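Side-chain contacts in 5,10-methylenetetrahydrofolate dehydrogenase (Bombyx mori, PDB 5ZF1), which probably catalyses the NADP+-dependent oxidation of 5,10-methylenetetrahydrofolate to the 5,10-methenyl form in one-carbon metabolism: residues B[256-260]-B[261-265]; B[67-70]-B[71-75]; B[136-140]-B[141-145]; B[20-23]-B[24-28]; B[55-59]-B[60-64]. One frame throughout, in Å; residues are numbered along the deposited sequence.

How the contacts relate
Along the chain the order is contact 4, contact 5, contact 2, contact 3, contact 1. The first three belong to the catalytic family region, the last two to the NAD(P)-binding region. Contacts 4 and 5 lie closest, with centres about 14 Å apart, and meet where I22 CD1 packs 3.8 Å from I62 CG1. Contacts 5 and 2 use opposite ends of strand 63-69, their centres about 25 Å apart. Contact 3, at the start of helix 140-151, has its centre about 4 Å from that of the chain, whereas contact 1 lies about 41 Å, centre to centre, from both 2 and 4. The five mark helix starts, helix ends and a strand-to-helix turn across both parts of the enzyme.

Contact 1. Residues B[256-260]-B[261-265]; sequences GDVDY and EEVSK
S264 OG sits over one face of the Y260 ring, above its centre and 3.2 Å from the ring plane, one turn along the short helix. From Y260 CB, 3.1 Å from E261 N, the side chain leaves with CG trans to the backbone N (chi1 -176°), which swings the ring beneath this hydroxyl. CG lies 3.6 Å from S264 OG, CE1 and CZ come slightly closer, and the phenol OH has moved out to 4.0 Å from the same oxygen. S264 OG donates a short 2.5 Å bond to Y260 O, which also receives S264 N from the opposite face of the carbonyl plane. A valine at Y260 would probably leave the serine oxygen without the flat surface beneath it and open a gap beside I270. Before the helix, D259 stands at the N-cap and its O accepts V263 N at 2.8 Å, nearly straight. V258 and V263 meet across this start, CG1 to CB at 3.8 Å, as in a hydrophobic staple. Both rest on I237 of strand 236-239, and with Y260 and S264 they pack on I270 of strand 269-270, seating helix 260-263 against two neighbouring strands inside the parallel Rossmann-type sheet.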
loop_
_atom_site.group_PDB
_atom_site.type_symbol
_atom_site.label_atom_id
_atom_site.label_comp_id
_atom_site.label_asym_id
_atom_site.label_seq_id
_atom_site.Cartn_x
_atom_site.Cartn_y
_atom_site.Cartn_z
ATOM N N GLY B 256 18.438 -14.206 14.731
ATOM C CA GLY B 256 17.198 -14.907 14.462
ATOM C C GLY B 256 16.127 -14.489 15.456
ATOM O O GLY B 256 16.418 -14.197 16.617
ATOM N N ASP B 257 14.880 -14.475 14.984
ATOM C CA ASP B 257 13.758 -13.943 15.747
ATOM C C ASP B 257 12.894 -15.025 16.376
ATOM O O ASP B 257 11.806 -14.717 16.872
ATOM C CB ASP B 257 12.880 -13.071 14.850
ATOM C CG ASP B 257 13.435 -11.683 14.666
ATOM O OD1 ASP B 257 14.237 -11.251 15.518
ATOM O OD2 ASP B 257 13.057 -11.024 13.671
ATOM N N VAL B 258 13.337 -16.280 16.350
ATOM C CA VAL B 258 12.505 -17.414 16.730
ATOM C C VAL B 258 13.278 -18.302 17.694
ATOM O O VAL B 258 14.466 -18.579 17.489
ATOM C CB VAL B 258 12.046 -18.219 15.494
ATOM C CG1 VAL B 258 11.119 -19.367 15.902
ATOM C CG2 VAL B 258 11.343 -17.308 14.502
ATOM N N ASP B 259 12.601 -18.743 18.751
ATOM C CA ASP B 259 13.141 -19.768 19.639
ATOM C C ASP B 259 13.015 -21.088 18.889
ATOM O O ASP B 259 12.073 -21.862 19.076
ATOM C CB ASP B 259 12.397 -19.775 20.969
ATOM C CG ASP B 259 12.961 -20.784 21.959
ATOM O OD1 ASP B 259 13.805 -21.620 21.570
ATOM O OD2 ASP B 259 12.559 -20.726 23.141
ATOM N N TYR B 260 13.999 -21.339 18.018
ATOM C CA TYR B 260 13.870 -22.405 17.028
ATOM C C TYR B 260 13.637 -23.759 17.685
ATOM O O TYR B 260 12.737 -24.502 17.283
ATOM C CB TYR B 260 15.104 -22.445 16.128
ATOM C CG TYR B 260 15.001 -23.473 15.024
ATOM C CD1 TYR B 260 15.548 -24.738 15.174
ATOM C CD2 TYR B 260 14.340 -23.182 13.837
ATOM C CE1 TYR B 260 15.450 -25.686 14.169
ATOM C CE2 TYR B 260 14.232 -24.119 12.829
ATOM C CZ TYR B 260 14.792 -25.370 12.998
ATOM O OH TYR B 260 14.690 -26.310 11.999
ATOM N N GLU B 261 14.431 -24.096 18.707
ATOM C CA GLU B 261 14.348 -25.436 19.278
ATOM C C GLU B 261 12.961 -25.720 19.836
ATOM O O GLU B 261 12.397 -26.794 19.597
ATOM C CB GLU B 261 15.410 -25.630 20.363
ATOM C CG GLU B 261 15.369 -27.021 20.983
ATOM C CD GLU B 261 16.392 -27.221 22.087
ATOM O OE1 GLU B 261 17.422 -26.514 22.090
ATOM O OE2 GLU B 261 16.165 -28.095 22.950
ATOM N N GLU B 262 12.381 -24.766 20.564
ATOM C CA GLU B 262 11.067 -25.007 21.149
ATOM C C GLU B 262 9.952 -24.809 20.129
ATOM O O GLU B 262 9.004 -25.602 20.085
ATOM C CB GLU B 262 10.850 -24.103 22.359
ATOM C CG GLU B 262 11.613 -24.541 23.610
ATOM C CD GLU B 262 11.573 -26.050 23.834
ATOM O OE1 GLU B 262 10.464 -26.631 23.870
ATOM O OE2 GLU B 262 12.658 -26.657 23.972
ATOM N N VAL B 263 10.057 -23.777 19.286
ATOM C CA VAL B 263 8.983 -23.505 18.336
ATOM C C VAL B 263 8.893 -24.606 17.293
ATOM O O VAL B 263 7.796 -24.935 16.830
ATOM C CB VAL B 263 9.174 -22.114 17.703
ATOM C CG1 VAL B 263 8.285 -21.938 16.465
ATOM C CG2 VAL B 263 8.854 -21.056 18.733
ATOM N N SER B 264 10.032 -25.217 16.934
ATOM C CA SER B 264 10.028 -26.342 16.001
ATOM C C SER B 264 9.197 -27.509 16.515
ATOM O O SER B 264 8.690 -28.299 15.714
ATOM C CB SER B 264 11.455 -26.816 15.723
ATOM O OG SER B 264 12.241 -25.787 15.149
ATOM N N LYS B 265 9.056 -27.642 17.839
ATOM C CA LYS B 265 8.212 -28.676 18.426
ATOM C C LYS B 265 6.724 -28.373 18.310
ATOM O O LYS B 265 5.908 -29.266 18.561
ATOM C CB LYS B 265 8.552 -28.872 19.908
ATOM C CG LYS B 265 9.971 -29.306 20.209
ATOM C CD LYS B 265 10.178 -29.365 21.718
ATOM C CE LYS B 265 11.631 -29.606 22.088
ATOM N NZ LYS B 265 11.896 -29.233 23.509
HETATM O O HOH W 1 16.590 -22.563 20.035
#

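Contact 2. Residues B[67-70]-B[71-75]; sequences INRD and SDITE
The methyl end of I73 packs against the aliphatic part of R69, the close side of a type I beta turn from D70 to I73. I73 CD1 lies 3.9 Å from R69 CG, with R69 CB and CD only slightly farther, so one methyl group is spread along three methylenes. The isoleucine reaches back because its chain is fully extended, CG1 trans to the backbone N (chi1 -179°). Its amide closes the turn, I73 N donating to D70 O at 3.0 Å from well above the carbonyl plane. The arginine chain bends within its methylenes, at chi2 (-62°); at its polar end NH1 donates to N68 O at 3.2 Å, I67 CG2 lies over one guanidinium face, off toward its rim, and NH2 forms a salt bridge with E81. The outer side is looser. There D70, S71 and D72 are exposed, the one notable approach being D72 OD2 to D70 CB at 3.6 Å. The carboxylates stay apart, D70 OD1 4.8 Å from D72 OD2, a like-charge pair that solvent probably screens. The turn carries the chain from strand 63-69 into helix 75-87, with I73 touching both V40 of neighbouring strand 34-40 and L78 of that helix, and R69 also on V40.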
loop_
_atom_site.group_PDB
_atom_site.type_symbol
_atom_site.label_atom_id
_atom_site.label_comp_id
_atom_site.label_asym_id
_atom_site.label_seq_id
_atom_site.Cartn_x
_atom_site.Cartn_y
_atom_site.Cartn_z
ATOM N N ILE B 67 29.026 -1.539 -10.959
ATOM C CA ILE B 67 29.591 -0.206 -11.109
ATOM C C ILE B 67 29.944 0.287 -9.717
ATOM O O ILE B 67 29.055 0.543 -8.894
ATOM C CB ILE B 67 28.627 0.756 -11.811
ATOM C CG1 ILE B 67 28.377 0.308 -13.249
ATOM C CG2 ILE B 67 29.191 2.164 -11.782
ATOM C CD1 ILE B 67 26.920 0.208 -13.597
ATOM N N ASN B 68 31.239 0.406 -9.443
ATOM C CA ASN B 68 31.712 0.818 -8.131
ATOM C C ASN B 68 31.886 2.330 -8.096
ATOM O O ASN B 68 32.446 2.923 -9.026
ATOM C CB ASN B 68 33.028 0.119 -7.786
ATOM C CG ASN B 68 32.875 -1.381 -7.662
ATOM O OD1 ASN B 68 32.638 -1.904 -6.572
ATOM N ND2 ASN B 68 33.009 -2.087 -8.782
ATOM N N ARG B 69 31.390 2.953 -7.035
ATOM C CA ARG B 69 31.587 4.375 -6.822
ATOM C C ARG B 69 32.114 4.586 -5.411
ATOM O O ARG B 69 31.992 3.721 -4.541
ATOM C CB ARG B 69 30.293 5.171 -7.060
ATOM C CG ARG B 69 29.882 5.266 -8.538
ATOM C CD ARG B 69 30.937 5.990 -9.381
ATOM N NE ARG B 69 30.491 6.242 -10.753
ATOM C CZ ARG B 69 30.835 5.504 -11.809
ATOM N NH1 ARG B 69 31.632 4.452 -11.666
ATOM N NH2 ARG B 69 30.379 5.817 -13.013
ATOM N N ASP B 70 32.726 5.742 -5.195
ATOM C CA ASP B 70 33.360 6.020 -3.918
ATOM C C ASP B 70 32.358 6.619 -2.936
ATOM O O ASP B 70 31.350 7.214 -3.322
ATOM C CB ASP B 70 34.556 6.949 -4.116
ATOM C CG ASP B 70 35.368 6.582 -5.346
ATOM O OD1 ASP B 70 35.105 7.154 -6.426
ATOM O OD2 ASP B 70 36.250 5.701 -5.238
ATOM N N SER B 71 32.650 6.436 -1.647
ATOM C CA SER B 71 31.753 6.885 -0.586
ATOM C C SER B 71 31.457 8.377 -0.649
ATOM O O SER B 71 30.429 8.812 -0.115
ATOM C CB SER B 71 32.343 6.542 0.785
ATOM O OG SER B 71 32.359 5.141 1.005
ATOM N N ASP B 72 32.320 9.165 -1.290
ATOM C CA ASP B 72 32.177 10.613 -1.343
ATOM C C ASP B 72 31.436 11.099 -2.583
ATOM O O ASP B 72 31.385 12.310 -2.818
ATOM C CB ASP B 72 33.554 11.279 -1.280
ATOM C CG ASP B 72 34.307 11.185 -2.597
ATOM O OD1 ASP B 72 34.100 12.052 -3.472
ATOM O OD2 ASP B 72 35.102 10.236 -2.763
ATOM N N ILE B 73 30.879 10.190 -3.389
ATOM C CA ILE B 73 30.128 10.610 -4.566
ATOM C C ILE B 73 28.976 11.508 -4.132
ATOM O O ILE B 73 28.355 11.294 -3.084
ATOM C CB ILE B 73 29.623 9.386 -5.352
ATOM C CG1 ILE B 73 28.857 9.821 -6.600
ATOM C CG2 ILE B 73 28.721 8.519 -4.491
ATOM C CD1 ILE B 73 28.409 8.666 -7.487
ATOM N N THR B 74 28.705 12.543 -4.922
ATOM C CA THR B 74 27.589 13.413 -4.591
ATOM C C THR B 74 26.284 12.833 -5.122
ATOM O O THR B 74 26.260 12.041 -6.070
ATOM C CB THR B 74 27.783 14.823 -5.156
ATOM O OG1 THR B 74 27.503 14.818 -6.562
ATOM C CG2 THR B 74 29.201 15.317 -4.918
ATOM N N GLU B 75 25.187 13.250 -4.490
ATOM C CA GLU B 75 23.862 12.852 -4.946
ATOM C C GLU B 75 23.652 13.208 -6.413
ATOM O O GLU B 75 23.098 12.411 -7.181
ATOM C CB GLU B 75 22.803 13.508 -4.061
ATOM C CG GLU B 75 21.382 13.093 -4.355
ATOM C CD GLU B 75 20.410 13.629 -3.328
ATOM O OE1 GLU B 75 20.613 13.379 -2.119
ATOM O OE2 GLU B 75 19.453 14.319 -3.730
#

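Contact 3. Residues B[136-140]-B[141-145]; sequences TIVPA and TALAV
V138 and L143 face each other across the start of helix 140-151, in the Rossmann-type NAD(P)-binding part of the enzyme, with P139 between them at the N-cap. Their places, just before the cap and four residues after it, are those of a hydrophobic staple, although the approach is loose: V138 CG1 lies 4.3 Å from L143 CB. The valine is turned to this side by CG1 standing trans to the backbone N (chi1 178°). Other apolar neighbours are supplied from outside, M177 and L130 against V138, M284 against L143 and L285 against A140, so the helix start is enclosed by helices 124-131, 171-178 and 277-298. Backbone hydrogen bonds set up the first turn. L143 N donates to P139 O at 2.9 Å in the carbonyl plane, and A144 N follows to A140 O at 2.8 Å. Proline offers no side-chain acceptor to the first helical amides. Polar bonds also reach helix 277-298: the T141 OG1 hydroxyl pairs with T281 OG1, and the backbone oxygen V138 O accepts from N288 ND2. Around the buried P139 carbonyl the fit is close, with L143 CB 3.5 Å and A142 CB 3.7 Å from P139 O.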
loop_
_atom_site.group_PDB
_atom_site.type_symbol
_atom_site.label_atom_id
_atom_site.label_comp_id
_atom_site.label_asym_id
_atom_site.label_seq_id
_atom_site.Cartn_x
_atom_site.Cartn_y
_atom_site.Cartn_z
ATOM N N THR B 136 3.200 -5.489 -11.369
ATOM C CA THR B 136 4.270 -4.517 -11.172
ATOM C C THR B 136 5.588 -5.268 -10.998
ATOM O O THR B 136 5.650 -6.493 -11.153
ATOM C CB THR B 136 3.930 -3.607 -9.975
ATOM O OG1 THR B 136 4.837 -2.504 -9.913
ATOM C CG2 THR B 136 4.016 -4.359 -8.654
ATOM N N ILE B 137 6.653 -4.534 -10.699
ATOM C CA ILE B 137 7.879 -5.135 -10.177
ATOM C C ILE B 137 7.779 -5.105 -8.660
ATOM O O ILE B 137 7.676 -4.029 -8.059
ATOM C CB ILE B 137 9.130 -4.396 -10.664
ATOM C CG1 ILE B 137 9.170 -4.418 -12.192
ATOM C CG2 ILE B 137 10.376 -5.049 -10.035
ATOM C CD1 ILE B 137 10.434 -3.821 -12.798
ATOM N N VAL B 138 7.803 -6.280 -8.045
ATOM C CA VAL B 138 7.567 -6.421 -6.606
ATOM C C VAL B 138 8.900 -6.516 -5.869
ATOM O O VAL B 138 9.840 -7.149 -6.381
ATOM C CB VAL B 138 6.690 -7.653 -6.339
ATOM C CG1 VAL B 138 6.478 -7.848 -4.867
ATOM C CG2 VAL B 138 5.367 -7.539 -7.089
ATOM N N PRO B 139 9.041 -5.907 -4.684
ATOM C CA PRO B 139 10.308 -6.010 -3.951
ATOM C C PRO B 139 10.683 -7.462 -3.691
ATOM O O PRO B 139 9.829 -8.309 -3.429
ATOM C CB PRO B 139 10.025 -5.249 -2.652
ATOM C CG PRO B 139 8.961 -4.252 -3.064
ATOM C CD PRO B 139 8.094 -4.971 -4.047
ATOM N N ALA B 140 11.984 -7.748 -3.785
ATOM C CA ALA B 140 12.439 -9.130 -3.939
ATOM C C ALA B 140 12.282 -9.949 -2.660
ATOM O O ALA B 140 11.899 -11.126 -2.712
ATOM C CB ALA B 140 13.899 -9.142 -4.400
ATOM N N THR B 141 12.587 -9.365 -1.500
ATOM C CA THR B 141 12.439 -10.121 -0.259
ATOM C C THR B 141 10.975 -10.448 0.007
ATOM O O THR B 141 10.641 -11.563 0.421
ATOM C CB THR B 141 13.049 -9.341 0.911
ATOM O OG1 THR B 141 14.449 -9.153 0.688
ATOM C CG2 THR B 141 12.882 -10.113 2.216
ATOM N N ALA B 142 10.081 -9.489 -0.235
ATOM C CA ALA B 142 8.659 -9.778 -0.093
ATOM C C ALA B 142 8.228 -10.859 -1.072
ATOM O O ALA B 142 7.492 -11.787 -0.716
ATOM C CB ALA B 142 7.839 -8.495 -0.292
ATOM N N LEU B 143 8.699 -10.776 -2.313
ATOM C CA LEU B 143 8.355 -11.802 -3.282
ATOM C C LEU B 143 8.909 -13.155 -2.861
ATOM O O LEU B 143 8.275 -14.196 -3.095
ATOM C CB LEU B 143 8.874 -11.386 -4.663
ATOM C CG LEU B 143 8.384 -12.101 -5.915
ATOM C CD1 LEU B 143 6.858 -12.085 -6.009
ATOM C CD2 LEU B 143 9.009 -11.404 -7.131
ATOM N N ALA B 144 10.089 -13.162 -2.235
ATOM C CA ALA B 144 10.683 -14.410 -1.763
ATOM C C ALA B 144 9.813 -15.074 -0.701
ATOM O O ALA B 144 9.574 -16.288 -0.744
ATOM C CB ALA B 144 12.091 -14.149 -1.220
ATOM N N VAL B 145 9.346 -14.296 0.280
ATOM C CA VAL B 145 8.441 -14.837 1.293
ATOM C C VAL B 145 7.202 -15.436 0.649
ATOM O O VAL B 145 6.803 -16.566 0.960
ATOM C CB VAL B 145 8.064 -13.743 2.308
ATOM C CG1 VAL B 145 6.921 -14.230 3.203
ATOM C CG2 VAL B 145 9.265 -13.407 3.107
#

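Contact 4. Residues B[20-23]-B[24-28]; sequences QKIA and QWVSL
Q20 O accepts Q24 N at 3.1 Å, the first of the successive i to i+4 bonds that run through the last turns of helix 7-26. K21 O takes W25 N in the same manner, and W25 CB lies 3.6 Å from that oxygen. Next comes I22, the buried residue of the set. Its carbonyl accepts V26 N at 2.8 Å and also lies at the edge of the W25 indole, near its plane. V26 CG2 crowds the same oxygen at 3.2 Å, while its contact with I22 CG2 is wider, 4.2 Å, the two chains meeting at a slant. I22 also packs on P33, and W25 stands edge-to-face with F290 of helix 277-298. A23 ends the segment. Its O is gripped twice by S27, by N at 2.9 Å and by OG also at 2.9 Å, from opposite faces of the carbonyl plane. The serine hydroxyl bends back because it lies beside its own backbone N (chi1 -67°). This second donor gives a carbonyl near the end of the helix an extra bond just where the turns run out, while I22 and W25 turn the helix's apolar side toward helix 277-298.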
loop_
_atom_site.group_PDB
_atom_site.type_symbol
_atom_site.label_atom_id
_atom_site.label_comp_id
_atom_site.label_asym_id
_atom_site.label_seq_id
_atom_site.Cartn_x
_atom_site.Cartn_y
_atom_site.Cartn_z
ATOM N N GLN B 20 16.407 -22.235 -17.461
ATOM C CA GLN B 20 15.715 -22.794 -18.617
ATOM C C GLN B 20 14.774 -21.784 -19.258
ATOM O O GLN B 20 14.711 -21.677 -20.488
ATOM C CB GLN B 20 14.938 -24.039 -18.203
ATOM C CG GLN B 20 15.744 -25.059 -17.427
ATOM C CD GLN B 20 14.874 -26.166 -16.872
ATOM O OE1 GLN B 20 13.692 -25.960 -16.591
ATOM N NE2 GLN B 20 15.451 -27.353 -16.724
ATOM N N LYS B 21 14.009 -21.042 -18.448
ATOM C CA LYS B 21 13.044 -20.115 -19.024
ATOM C C LYS B 21 13.727 -18.979 -19.773
ATOM O O LYS B 21 13.223 -18.527 -20.810
ATOM C CB LYS B 21 12.124 -19.568 -17.929
ATOM C CG LYS B 21 11.187 -20.624 -17.377
ATOM C CD LYS B 21 10.238 -20.045 -16.343
ATOM C CE LYS B 21 9.347 -21.132 -15.753
ATOM N NZ LYS B 21 8.417 -20.584 -14.727
ATOM N N ILE B 22 14.852 -18.486 -19.243
ATOM C CA ILE B 22 15.598 -17.414 -19.891
ATOM C C ILE B 22 16.165 -17.896 -21.221
ATOM O O ILE B 22 16.107 -17.182 -22.229
ATOM C CB ILE B 22 16.712 -16.907 -18.956
ATOM C CG1 ILE B 22 16.111 -16.173 -17.740
ATOM C CG2 ILE B 22 17.660 -15.975 -19.698
ATOM C CD1 ILE B 22 17.152 -15.801 -16.645
ATOM N N ALA B 23 16.708 -19.111 -21.245
ATOM C CA ALA B 23 17.254 -19.644 -22.492
ATOM C C ALA B 23 16.175 -19.768 -23.560
ATOM O O ALA B 23 16.396 -19.406 -24.720
ATOM C CB ALA B 23 17.928 -20.993 -22.242
ATOM N N GLN B 24 14.988 -20.251 -23.180
ATOM C CA GLN B 24 13.879 -20.356 -24.126
ATOM C C GLN B 24 13.502 -18.992 -24.704
ATOM O O GLN B 24 13.281 -18.857 -25.913
ATOM C CB GLN B 24 12.677 -21.004 -23.438
ATOM C CG GLN B 24 11.542 -21.371 -24.372
ATOM C CD GLN B 24 12.028 -21.919 -25.701
ATOM O OE1 GLN B 24 12.806 -22.874 -25.746
ATOM N NE2 GLN B 24 11.582 -21.306 -26.793
ATOM N N TRP B 25 13.415 -17.966 -23.848
ATOM C CA TRP B 25 13.047 -16.629 -24.306
ATOM C C TRP B 25 14.153 -16.010 -25.158
ATOM O O TRP B 25 13.876 -15.309 -26.142
ATOM C CB TRP B 25 12.726 -15.745 -23.090
ATOM C CG TRP B 25 12.491 -14.293 -23.372
ATOM C CD1 TRP B 25 11.333 -13.720 -23.805
ATOM C CD2 TRP B 25 13.420 -13.218 -23.178
ATOM N NE1 TRP B 25 11.491 -12.364 -23.930
ATOM C CE2 TRP B 25 12.761 -12.028 -23.542
ATOM C CE3 TRP B 25 14.747 -13.149 -22.733
ATOM C CZ2 TRP B 25 13.379 -10.777 -23.473
ATOM C CZ3 TRP B 25 15.361 -11.905 -22.670
ATOM C CH2 TRP B 25 14.679 -10.739 -23.051
ATOM N N VAL B 26 15.414 -16.255 -24.797
ATOM C CA VAL B 26 16.513 -15.767 -25.629
ATOM C C VAL B 26 16.442 -16.405 -27.014
ATOM O O VAL B 26 16.692 -15.748 -28.034
ATOM C CB VAL B 26 17.867 -16.032 -24.942
ATOM C CG1 VAL B 26 19.019 -15.854 -25.915
ATOM C CG2 VAL B 26 18.056 -15.091 -23.755
ATOM N N SER B 27 16.046 -17.680 -27.069
ATOM C CA SER B 27 15.982 -18.428 -28.326
ATOM C C SER B 27 14.887 -17.932 -29.263
ATOM O O SER B 27 14.889 -18.302 -30.441
ATOM C CB SER B 27 15.772 -19.917 -28.042
ATOM O OG SER B 27 16.904 -20.467 -27.394
ATOM N N LEU B 28 13.944 -17.131 -28.774
ATOM C CA LEU B 28 12.947 -16.505 -29.634
ATOM C C LEU B 28 13.485 -15.277 -30.353
ATOM O O LEU B 28 12.735 -14.636 -31.099
ATOM C CB LEU B 28 11.705 -16.113 -28.818
ATOM C CG LEU B 28 11.040 -17.168 -27.933
ATOM C CD1 LEU B 28 9.849 -16.557 -27.182
ATOM C CD2 LEU B 28 10.605 -18.379 -28.753
#

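Contact 5. Residues B[55-59]-B[60-64]; sequences EAAKF and VGIDA
A57 CB lies at the apolar centre, 3.7 Å from A64 CB and 3.9 Å from I62 CG2, where the end of helix 44-60 meets the start of strand 63-69. I62 offers this methyl because its CG2 stands trans to the backbone N, and M286 of helix 277-298 packs on both A57 and I62. Next outward is V60: its CG2 settles 3.3 Å from A56 O, and CG1 comes 3.9 Å from F59 CD1, in plane at the ring's edge. An alanine at V60 would probably leave the F59 ring edge without its methyl neighbour and uncover the A56 carbonyl. The turn that follows fits a Schellman motif within the beta-alpha-beta unit 34-40, 44-60, 63-69: G61, whose positive phi (95°) brings the place of a CB up against the preceding carbonyl oxygen and so calls for glycine, ends the helix, I62 N reaches back to A57 O at 2.9 Å, and G61 N makes a weak bond to K58 O. At the polar edge A57 O also accepts G61 N at 3.0 Å, and V60 N is held by A56 O at 3.1 Å. Beyond them the F59 ring receives K19 of helix 7-26 in a cation-pi contact.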
loop_
_atom_site.group_PDB
_atom_site.type_symbol
_atom_site.label_atom_id
_atom_site.label_comp_id
_atom_site.label_asym_id
_atom_site.label_seq_id
_atom_site.Cartn_x
_atom_site.Cartn_y
_atom_site.Cartn_z
ATOM N N GLU B 55 26.912 -13.745 -8.924
ATOM C CA GLU B 55 27.042 -15.191 -9.081
ATOM C C GLU B 55 25.725 -15.836 -9.494
ATOM O O GLU B 55 25.707 -16.763 -10.312
ATOM C CB GLU B 55 27.566 -15.825 -7.792
ATOM C CG GLU B 55 29.026 -15.511 -7.497
ATOM C CD GLU B 55 29.439 -15.928 -6.098
ATOM O OE1 GLU B 55 28.713 -16.736 -5.478
ATOM O OE2 GLU B 55 30.495 -15.461 -5.619
ATOM N N ALA B 56 24.604 -15.369 -8.947
ATOM C CA ALA B 56 23.338 -15.946 -9.383
ATOM C C ALA B 56 23.000 -15.531 -10.810
ATOM O O ALA B 56 22.406 -16.317 -11.559
ATOM C CB ALA B 56 22.209 -15.556 -8.426
ATOM N N ALA B 57 23.367 -14.309 -11.207
ATOM C CA ALA B 57 23.149 -13.897 -12.589
ATOM C C ALA B 57 23.897 -14.816 -13.546
ATOM O O ALA B 57 23.332 -15.307 -14.527
ATOM C CB ALA B 57 23.583 -12.446 -12.785
ATOM N N LYS B 58 25.180 -15.057 -13.268
ATOM C CA LYS B 58 25.953 -15.979 -14.097
ATOM C C LYS B 58 25.274 -17.336 -14.188
ATOM O O LYS B 58 25.171 -17.919 -15.274
ATOM C CB LYS B 58 27.365 -16.127 -13.529
ATOM C CG LYS B 58 28.396 -15.220 -14.173
ATOM C CD LYS B 58 29.808 -15.749 -13.958
ATOM C CE LYS B 58 30.035 -17.058 -14.687
ATOM N NZ LYS B 58 31.437 -17.180 -15.184
ATOM N N PHE B 59 24.764 -17.834 -13.059
ATOM C CA PHE B 59 24.158 -19.157 -13.042
ATOM C C PHE B 59 22.957 -19.237 -13.976
ATOM O O PHE B 59 22.809 -20.215 -14.712
ATOM C CB PHE B 59 23.753 -19.539 -11.616
ATOM C CG PHE B 59 23.201 -20.932 -11.494
ATOM C CD1 PHE B 59 21.854 -21.184 -11.701
ATOM C CD2 PHE B 59 24.034 -21.993 -11.168
ATOM C CE1 PHE B 59 21.341 -22.454 -11.589
ATOM C CE2 PHE B 59 23.528 -23.273 -11.054
ATOM C CZ PHE B 59 22.179 -23.506 -11.267
ATOM N N VAL B 60 22.084 -18.223 -13.963
ATOM C CA VAL B 60 20.841 -18.297 -14.728
ATOM C C VAL B 60 20.956 -17.744 -16.141
ATOM O O VAL B 60 20.012 -17.896 -16.928
ATOM C CB VAL B 60 19.687 -17.569 -14.002
ATOM C CG1 VAL B 60 19.429 -18.227 -12.661
ATOM C CG2 VAL B 60 20.005 -16.080 -13.840
ATOM N N GLY B 61 22.071 -17.119 -16.498
ATOM C CA GLY B 61 22.231 -16.588 -17.837
ATOM C C GLY B 61 21.879 -15.129 -17.972
ATOM O O GLY B 61 21.541 -14.689 -19.073
ATOM N N ILE B 62 21.909 -14.384 -16.879
ATOM C CA ILE B 62 21.768 -12.936 -16.874
ATOM C C ILE B 62 23.165 -12.324 -16.878
ATOM O O ILE B 62 24.079 -12.833 -16.222
ATOM C CB ILE B 62 20.938 -12.508 -15.647
ATOM C CG1 ILE B 62 19.478 -12.917 -15.854
ATOM C CG2 ILE B 62 21.081 -10.996 -15.346
ATOM C CD1 ILE B 62 18.599 -12.709 -14.628
ATOM N N ASP B 63 23.349 -11.259 -17.646
ATOM C CA ASP B 63 24.643 -10.589 -17.735
ATOM C C ASP B 63 24.664 -9.429 -16.754
ATOM O O ASP B 63 23.976 -8.424 -16.961
ATOM C CB ASP B 63 24.915 -10.103 -19.152
ATOM C CG ASP B 63 24.846 -11.216 -20.157
ATOM O OD1 ASP B 63 25.024 -12.386 -19.756
ATOM O OD2 ASP B 63 24.610 -10.917 -21.339
ATOM N N ALA B 64 25.468 -9.563 -15.707
ATOM C CA ALA B 64 25.557 -8.585 -14.634
ATOM C C ALA B 64 26.885 -7.842 -14.698
ATOM O O ALA B 64 27.923 -8.428 -15.022
ATOM C CB ALA B 64 25.410 -9.268 -13.272
#